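Local coordinates for protein ORF59 (Human herpesvirus 8, PDB 3HSL) that serves as the accessory subunit of the viral DNA polymerase in lytic replication, raising its processivity, probably by sliding along DNA and so keeping the enzyme on its template, at residues A[39-43]-A[152-157]; A[97-103]-A[133-137]. All blocks are in the same frame, centred on the assembly; numbering follows the deposited sequence.

Interaction 1: residues A[39-43]-A[152-157]; sequences VVQVH and QKGILP
This is a surface packing contact in which the irregular loop 152-157, following strand 143-149, lies over one face of the mixed sheet at strand 39-43, between strands 83-89 and 49-56. The strand is extended; V39, Q41 and H43 direct their CA-to-CB bonds toward the loop. The loop opens with a type I turn from Q152 to I155, closed by I155 N to Q152 O at 3.2 Å, then extends through P157; CA pairs V39-Q152 (7.3 Å) and H43-P157 (7.0 Å) set the register. V39, chi1 t, brings CG2 to 3.8 Å from Q152 CG and 4.3 Å from I155 CG1. Q41, chi1 m and chi2 t, extends across to the loop: its NE2 is 2.8 Å from I155 O, at an angle too poor for a hydrogen bond. H43, chi1 p, offers a ring face to P157 CB, 3.6 Å from the ring centroid; H43 NE2 is hydrogen-bonded to S52 OG. Lacking cross-segment hydrogen bonds, the contact rests on van der Waals packing, including Q41's amide against the loop backbone, and a CH-pi interaction suited to the rigid proline.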
ATOM      1  N   VAL A  39      -9.654  -8.980 -10.636  1.00 21.72           N
ATOM      2  CA  VAL A  39      -9.082  -9.816 -11.669  1.00 21.31           C
ATOM      3  C   VAL A  39      -8.769  -8.953 -12.867  1.00 20.80           C
ATOM      4  O   VAL A  39      -9.589  -8.135 -13.255  1.00 21.16           O
ATOM      5  CB  VAL A  39     -10.104 -10.887 -12.092  1.00 21.58           C
ATOM      6  CG1 VAL A  39      -9.618 -11.672 -13.286  1.00 21.56           C
ATOM      7  CG2 VAL A  39     -10.402 -11.827 -10.922  1.00 22.26           C
ATOM      8  N   VAL A  40      -7.583  -9.128 -13.448  1.00 19.98           N
ATOM      9  CA  VAL A  40      -7.200  -8.382 -14.636  1.00 19.13           C
ATOM     10  C   VAL A  40      -7.359  -9.330 -15.818  1.00 19.07           C
ATOM     11  O   VAL A  40      -7.034 -10.530 -15.708  1.00 18.84           O
ATOM     12  CB  VAL A  40      -5.734  -7.890 -14.601  1.00 19.27           C
ATOM     13  CG1 VAL A  40      -5.413  -7.089 -15.877  1.00 19.10           C
ATOM     14  CG2 VAL A  40      -5.475  -7.024 -13.392  1.00 18.26           C
ATOM     15  N   GLN A  41      -7.854  -8.802 -16.942  1.00 18.44           N
ATOM     16  CA  GLN A  41      -8.054  -9.605 -18.131  1.00 18.01           C
ATOM     17  C   GLN A  41      -7.559  -8.952 -19.402  1.00 17.55           C
ATOM     18  O   GLN A  41      -7.622  -7.712 -19.559  1.00 17.18           O
ATOM     19  CB  GLN A  41      -9.544  -9.865 -18.346  1.00 18.69           C
ATOM     20  CG  GLN A  41     -10.235 -10.618 -17.242  1.00 21.17           C
ATOM     21  CD  GLN A  41     -11.726 -10.746 -17.461  1.00 21.46           C
ATOM     22  OE1 GLN A  41     -12.380  -9.830 -17.975  1.00 21.63           O
ATOM     23  NE2 GLN A  41     -12.274 -11.890 -17.065  1.00 21.43           N
ATOM     24  N   VAL A  42      -7.073  -9.818 -20.301  1.00 16.38           N
ATOM     25  CA  VAL A  42      -6.608  -9.443 -21.624  1.00 15.42           C
ATOM     26  C   VAL A  42      -7.410 -10.346 -22.544  1.00 15.15           C
ATOM     27  O   VAL A  42      -7.207 -11.559 -22.561  1.00 15.77           O
ATOM     28  CB  VAL A  42      -5.103  -9.608 -21.798  1.00 15.35           C
ATOM     29  CG1 VAL A  42      -4.720  -9.421 -23.266  1.00 14.63           C
ATOM     30  CG2 VAL A  42      -4.363  -8.601 -20.909  1.00 15.04           C
ATOM     31  N   HIS A  43      -8.322  -9.756 -23.312  1.00 14.36           N
ATOM     32  CA  HIS A  43      -9.219 -10.541 -24.150  1.00 13.67           C
ATOM     33  C   HIS A  43      -9.704  -9.820 -25.395  1.00 14.19           C
ATOM     34  O   HIS A  43      -9.601  -8.597 -25.499  1.00 14.35           O
ATOM     35  CB  HIS A  43     -10.443 -10.784 -23.295  1.00 12.62           C
ATOM     36  CG  HIS A  43     -11.035  -9.507 -22.807  1.00 11.70           C
ATOM     37  ND1 HIS A  43     -12.093  -8.894 -23.436  1.00 11.50           N
ATOM     38  CD2 HIS A  43     -10.711  -8.715 -21.754  1.00 11.58           C
ATOM     39  CE1 HIS A  43     -12.403  -7.782 -22.791  1.00 11.44           C
ATOM     40  NE2 HIS A  43     -11.578  -7.648 -21.766  1.00 11.39           N
ATOM     41  N   GLN A 152      -7.655 -17.373 -13.161  1.00 22.12           N
ATOM     42  CA  GLN A 152      -9.052 -16.955 -13.048  1.00 22.22           C
ATOM     43  C   GLN A 152      -9.817 -17.213 -14.343  1.00 22.35           C
ATOM     44  O   GLN A 152     -10.596 -16.367 -14.778  1.00 21.90           O
ATOM     45  CB  GLN A 152      -9.151 -15.464 -12.669  1.00 22.39           C
ATOM     46  CG  GLN A 152      -8.405 -15.069 -11.388  1.00 22.14           C
ATOM     47  CD  GLN A 152      -8.873 -15.831 -10.164  1.00 22.37           C
ATOM     48  OE1 GLN A 152      -8.082 -16.533  -9.541  1.00 23.90           O
ATOM     49  NE2 GLN A 152     -10.150 -15.710  -9.820  1.00 21.43           N
ATOM     50  N   LYS A 153      -9.597 -18.378 -14.955  1.00 23.02           N
ATOM     51  CA  LYS A 153     -10.266 -18.727 -16.215  1.00 23.82           C
ATOM     52  C   LYS A 153     -11.783 -18.757 -16.121  1.00 25.26           C
ATOM     53  O   LYS A 153     -12.450 -18.643 -17.138  1.00 25.91           O
ATOM     54  CB  LYS A 153      -9.760 -20.050 -16.803  1.00 23.24           C
ATOM     55  CG  LYS A 153      -9.976 -21.271 -15.927  1.00 21.95           C
ATOM     56  CD  LYS A 153      -9.560 -22.553 -16.630  1.00 19.78           C
ATOM     57  CE  LYS A 153      -9.662 -23.704 -15.675  1.00 19.57           C
ATOM     58  NZ  LYS A 153      -9.362 -25.015 -16.292  1.00 20.45           N
ATOM     59  N   GLY A 154     -12.316 -18.911 -14.908  1.00 26.39           N
ATOM     60  CA  GLY A 154     -13.757 -18.962 -14.673  1.00 27.60           C
ATOM     61  C   GLY A 154     -14.490 -17.645 -14.889  1.00 28.80           C
ATOM     62  O   GLY A 154     -15.671 -17.642 -15.243  1.00 28.63           O
ATOM     63  N   ILE A 155     -13.788 -16.532 -14.674  1.00 30.19           N
ATOM     64  CA  ILE A 155     -14.348 -15.185 -14.826  1.00 31.71           C
ATOM     65  C   ILE A 155     -14.238 -14.797 -16.286  1.00 32.69           C
ATOM     66  O   ILE A 155     -13.135 -14.562 -16.790  1.00 32.82           O
ATOM     67  CB  ILE A 155     -13.535 -14.131 -14.039  1.00 32.14           C
ATOM     68  CG1 ILE A 155     -13.148 -14.618 -12.631  1.00 33.81           C
ATOM     69  CG2 ILE A 155     -14.240 -12.778 -14.051  1.00 31.05           C
ATOM     70  CD1 ILE A 155     -14.294 -14.878 -11.726  1.00 34.95           C
ATOM     71  N   LEU A 156     -15.368 -14.722 -16.974  1.00 33.84           N
ATOM     72  CA  LEU A 156     -15.331 -14.383 -18.381  1.00 35.12           C
ATOM     73  C   LEU A 156     -15.372 -12.896 -18.646  1.00 36.91           C
ATOM     74  O   LEU A 156     -15.782 -12.113 -17.798  1.00 36.57           O
ATOM     75  CB  LEU A 156     -16.459 -15.092 -19.160  1.00 34.83           C
ATOM     76  CG  LEU A 156     -16.483 -16.624 -19.255  1.00 33.73           C
ATOM     77  CD1 LEU A 156     -17.649 -17.066 -20.091  1.00 33.61           C
ATOM     78  CD2 LEU A 156     -15.205 -17.180 -19.854  1.00 33.12           C
ATOM     79  N   PRO A 157     -14.925 -12.497 -19.838  1.00 39.22           N
ATOM     80  CA  PRO A 157     -15.027 -11.108 -20.198  1.00 41.46           C
ATOM     81  C   PRO A 157     -16.442 -11.054 -20.744  1.00 44.02           C
ATOM     82  O   PRO A 157     -16.698 -11.415 -21.904  1.00 44.48           O
ATOM     83  CB  PRO A 157     -13.986 -10.960 -21.314  1.00 41.17           C
ATOM     84  CG  PRO A 157     -13.289 -12.312 -21.413  1.00 40.17           C
ATOM     85  CD  PRO A 157     -14.257 -13.281 -20.885  1.00 39.25           C
TER

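Interaction 2: residues A[97-103]-A[133-137]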
ATOM      1  N   PHE A  97       2.198  -6.418  -5.225  1.00 21.09           N
ATOM      2  CA  PHE A  97       2.187  -6.129  -6.637  1.00 18.93           C
ATOM      3  C   PHE A  97       0.736  -6.114  -7.108  1.00 18.31           C
ATOM      4  O   PHE A  97       0.027  -7.113  -7.018  1.00 18.22           O
ATOM      5  CB  PHE A  97       3.056  -7.024  -7.506  1.00 17.66           C
ATOM      6  CG  PHE A  97       3.185  -6.492  -8.911  1.00 16.41           C
ATOM      7  CD1 PHE A  97       4.189  -5.575  -9.230  1.00 16.48           C
ATOM      8  CD2 PHE A  97       2.310  -6.891  -9.913  1.00 14.90           C
ATOM      9  CE1 PHE A  97       4.313  -5.071 -10.532  1.00 15.46           C
ATOM     10  CE2 PHE A  97       2.422  -6.402 -11.203  1.00 13.90           C
ATOM     11  CZ  PHE A  97       3.421  -5.492 -11.519  1.00 14.85           C
ATOM     12  N   THR A  98       0.313  -4.955  -7.606  1.00 17.29           N
ATOM     13  CA  THR A  98      -1.032  -4.772  -8.091  1.00 16.02           C
ATOM     14  C   THR A  98      -0.886  -4.308  -9.530  1.00 16.18           C
ATOM     15  O   THR A  98      -0.506  -3.162  -9.810  1.00 15.36           O
ATOM     16  CB  THR A  98      -1.792  -3.795  -7.191  1.00 15.43           C
ATOM     17  OG1 THR A  98      -1.852  -4.347  -5.871  1.00 15.09           O
ATOM     18  CG2 THR A  98      -3.182  -3.562  -7.682  1.00 13.43           C
ATOM     19  N   HIS A  99      -1.187  -5.212 -10.453  1.00 16.84           N
ATOM     20  CA  HIS A  99      -1.041  -4.874 -11.852  1.00 17.69           C
ATOM     21  C   HIS A  99      -1.534  -3.469 -12.213  1.00 18.84           C
ATOM     22  O   HIS A  99      -0.726  -2.618 -12.629  1.00 19.77           O
ATOM     23  CB  HIS A  99      -1.651  -5.946 -12.743  1.00 17.42           C
ATOM     24  CG  HIS A  99      -0.913  -7.246 -12.708  1.00 16.85           C
ATOM     25  ND1 HIS A  99      -1.072  -8.166 -11.691  1.00 17.01           N
ATOM     26  CD2 HIS A  99      -0.013  -7.782 -13.567  1.00 14.56           C
ATOM     27  CE1 HIS A  99      -0.300  -9.216 -11.929  1.00 16.39           C
ATOM     28  NE2 HIS A  99       0.352  -9.005 -13.058  1.00 15.10           N
ATOM     29  N   THR A 100      -2.836  -3.220 -12.053  1.00 18.46           N
ATOM     30  CA  THR A 100      -3.404  -1.927 -12.406  1.00 18.26           C
ATOM     31  C   THR A 100      -2.766  -0.759 -11.659  1.00 18.90           C
ATOM     32  O   THR A 100      -2.688   0.357 -12.192  1.00 18.86           O
ATOM     33  CB  THR A 100      -4.939  -1.879 -12.196  1.00 18.43           C
ATOM     34  OG1 THR A 100      -5.256  -2.055 -10.803  1.00 17.15           O
ATOM     35  CG2 THR A 100      -5.668  -2.942 -13.069  1.00 17.40           C
ATOM     36  N   ARG A 101      -2.305  -0.998 -10.433  1.00 19.19           N
ATOM     37  CA  ARG A 101      -1.709   0.094  -9.671  1.00 19.82           C
ATOM     38  C   ARG A 101      -0.464   0.583 -10.395  1.00 20.52           C
ATOM     39  O   ARG A 101      -0.245   1.785 -10.529  1.00 20.82           O
ATOM     40  CB  ARG A 101      -1.268  -0.353  -8.299  1.00 19.76           C
ATOM     41  CG  ARG A 101      -0.946   0.804  -7.414  1.00 20.15           C
ATOM     42  CD  ARG A 101       0.187   0.481  -6.505  1.00 19.58           C
ATOM     43  NE  ARG A 101       0.422   1.572  -5.576  1.00 20.03           N
ATOM     44  CZ  ARG A 101       1.633   1.928  -5.146  1.00 19.89           C
ATOM     45  NH1 ARG A 101       2.700   1.281  -5.584  1.00 19.44           N
ATOM     46  NH2 ARG A 101       1.781   2.937  -4.292  1.00 19.16           N
ATOM     47  N   GLU A 102       0.340  -0.374 -10.854  1.00 21.03           N
ATOM     48  CA  GLU A 102       1.585  -0.111 -11.563  1.00 21.25           C
ATOM     49  C   GLU A 102       1.350   0.223 -13.029  1.00 21.58           C
ATOM     50  O   GLU A 102       2.112   0.991 -13.609  1.00 22.04           O
ATOM     51  CB  GLU A 102       2.515  -1.320 -11.468  1.00 21.26           C
ATOM     52  CG  GLU A 102       2.751  -1.811 -10.041  1.00 21.81           C
ATOM     53  CD  GLU A 102       3.344  -0.743  -9.153  1.00 24.18           C
ATOM     54  OE1 GLU A 102       4.281  -0.041  -9.615  1.00 25.52           O
ATOM     55  OE2 GLU A 102       2.874  -0.606  -7.993  1.00 24.13           O
ATOM     56  N   LEU A 103       0.310  -0.337 -13.643  1.00 21.32           N
ATOM     57  CA  LEU A 103       0.060  -0.007 -15.050  1.00 21.53           C
ATOM     58  C   LEU A 103      -0.348   1.455 -15.170  1.00 21.53           C
ATOM     59  O   LEU A 103      -0.044   2.094 -16.163  1.00 21.97           O
ATOM     60  CB  LEU A 103      -0.985  -0.923 -15.697  1.00 21.45           C
ATOM     61  CG  LEU A 103      -0.631  -2.409 -15.843  1.00 21.90           C
ATOM     62  CD1 LEU A 103      -1.824  -3.208 -16.349  1.00 21.62           C
ATOM     63  CD2 LEU A 103       0.576  -2.627 -16.740  1.00 21.81           C
ATOM     64  N   THR A 133       4.647  -9.134 -16.171  1.00 21.12           N
ATOM     65  CA  THR A 133       4.365  -7.739 -16.383  1.00 20.59           C
ATOM     66  C   THR A 133       5.686  -7.071 -16.108  1.00 20.86           C
ATOM     67  O   THR A 133       6.332  -7.306 -15.076  1.00 21.19           O
ATOM     68  CB  THR A 133       3.255  -7.211 -15.458  1.00 20.61           C
ATOM     69  OG1 THR A 133       2.040  -7.923 -15.728  1.00 20.22           O
ATOM     70  CG2 THR A 133       3.019  -5.724 -15.675  1.00 19.50           C
ATOM     71  N   THR A 134       6.089  -6.238 -17.047  1.00 20.64           N
ATOM     72  CA  THR A 134       7.311  -5.515 -16.932  1.00 20.20           C
ATOM     73  C   THR A 134       6.938  -4.070 -16.861  1.00 20.21           C
ATOM     74  O   THR A 134       6.235  -3.582 -17.748  1.00 20.12           O
ATOM     75  CB  THR A 134       8.190  -5.754 -18.153  1.00 20.10           C
ATOM     76  OG1 THR A 134       8.618  -7.119 -18.134  1.00 20.73           O
ATOM     77  CG2 THR A 134       9.430  -4.855 -18.122  1.00 19.46           C
ATOM     78  N   ILE A 135       7.409  -3.399 -15.810  1.00 19.98           N
ATOM     79  CA  ILE A 135       7.178  -1.972 -15.635  1.00 20.41           C
ATOM     80  C   ILE A 135       8.547  -1.234 -15.661  1.00 20.96           C
ATOM     81  O   ILE A 135       9.532  -1.705 -15.064  1.00 20.97           O
ATOM     82  CB  ILE A 135       6.409  -1.643 -14.317  1.00 20.52           C
ATOM     83  CG1 ILE A 135       5.087  -2.441 -14.183  1.00 20.96           C
ATOM     84  CG2 ILE A 135       6.162  -0.144 -14.197  1.00 19.81           C
ATOM     85  CD1 ILE A 135       4.011  -2.199 -15.263  1.00 20.78           C
ATOM     86  N   SER A 136       8.595  -0.091 -16.355  1.00 20.81           N
ATOM     87  CA  SER A 136       9.793   0.730 -16.459  1.00 20.68           C
ATOM     88  C   SER A 136       9.393   2.100 -15.964  1.00 20.76           C
ATOM     89  O   SER A 136       8.507   2.728 -16.530  1.00 20.46           O
ATOM     90  CB  SER A 136      10.279   0.808 -17.898  1.00 20.93           C
ATOM     91  OG  SER A 136      10.567  -0.487 -18.388  1.00 21.67           O
ATOM     92  N   TYR A 137      10.062   2.550 -14.906  1.00 20.89           N
ATOM     93  CA  TYR A 137       9.780   3.826 -14.257  1.00 20.66           C
ATOM     94  C   TYR A 137      10.441   5.068 -14.863  1.00 21.59           C
ATOM     95  O   TYR A 137      11.298   4.958 -15.737  1.00 22.16           O
ATOM     96  CB  TYR A 137      10.048   3.666 -12.748  1.00 20.07           C
ATOM     97  CG  TYR A 137       9.136   2.596 -12.188  1.00 18.67           C
ATOM     98  CD1 TYR A 137       7.826   2.899 -11.833  1.00 17.34           C
ATOM     99  CD2 TYR A 137       9.579   1.286 -12.023  1.00 18.66           C
ATOM    100  CE1 TYR A 137       6.984   1.941 -11.328  1.00 18.64           C
ATOM    101  CE2 TYR A 137       8.740   0.298 -11.511  1.00 18.22           C
ATOM    102  CZ  TYR A 137       7.436   0.632 -11.164  1.00 19.47           C
ATOM    103  OH  TYR A 137       6.573  -0.329 -10.654  1.00 19.05           O
TER
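The short helix 99-103 and the residues leading into it pack on one face of strand 130-137; the axes of the helix and of strand segment 133-137 approach to 9.7 Å, their N-to-C directions 32° apart. T133 and I135 point toward the helix, and both beta-branched residues suit an extended strand while presenting methyl groups to the interface. I135, chi1 and chi2 both m, places CD1 3.8 Å from L103 CD2 and CG1 3.9 Å from E102 CB. Although the CA-to-CB bond of L103 points away, its mt rotamer brings CD2 back to the strand. F97, chi1 t, lays its ring edge against the strand, CZ being 4.2 Å from T133 CG2 and 4.4 Å from I135 CG1. H99, chi1 m, brings CD2 to 3.0 Å from T133 OG1, while its ND1 bonds N90 O. At the other end the m, m bend of E102 lets OE1 accept a short hydrogen bond, 2.5 Å, from Y137 OH (chi1 m); E102 OE2 is salt-bridged by R101 NH1 (3.1 Å, NH1 less surely placed), so the buried carboxylate has two partners. Around this contact, strand 108-116 adds A111 beside L103 and I135, H146 of strand 143-149 stacks on F97, and G96 of the second subunit packs on E102.

Overall arrangement
Both interactions belong to the N-terminal part of the chain, their centres 18 Å apart. Along the sequence they are nested: 39-43 comes first, then 97-103 and 133-137, and 152-157 closes the outer loop. Interaction 1 lies on the mixed sheet; interaction 2 places helix 99-103 against the five-stranded antiparallel sheet that includes strand 130-137. The two meet directly, for V40, on the strand face turned from the loop, packs its CG2 4.0 Å from H99 CB and 4.1 Å from T100 CG2. The helix is therefore wedged between the two sheets, linking them in this member of the herpesvirus DNA polymerase accessory subunit family, and interaction 2 also adjoins the second subunit, which does not touch interaction 1.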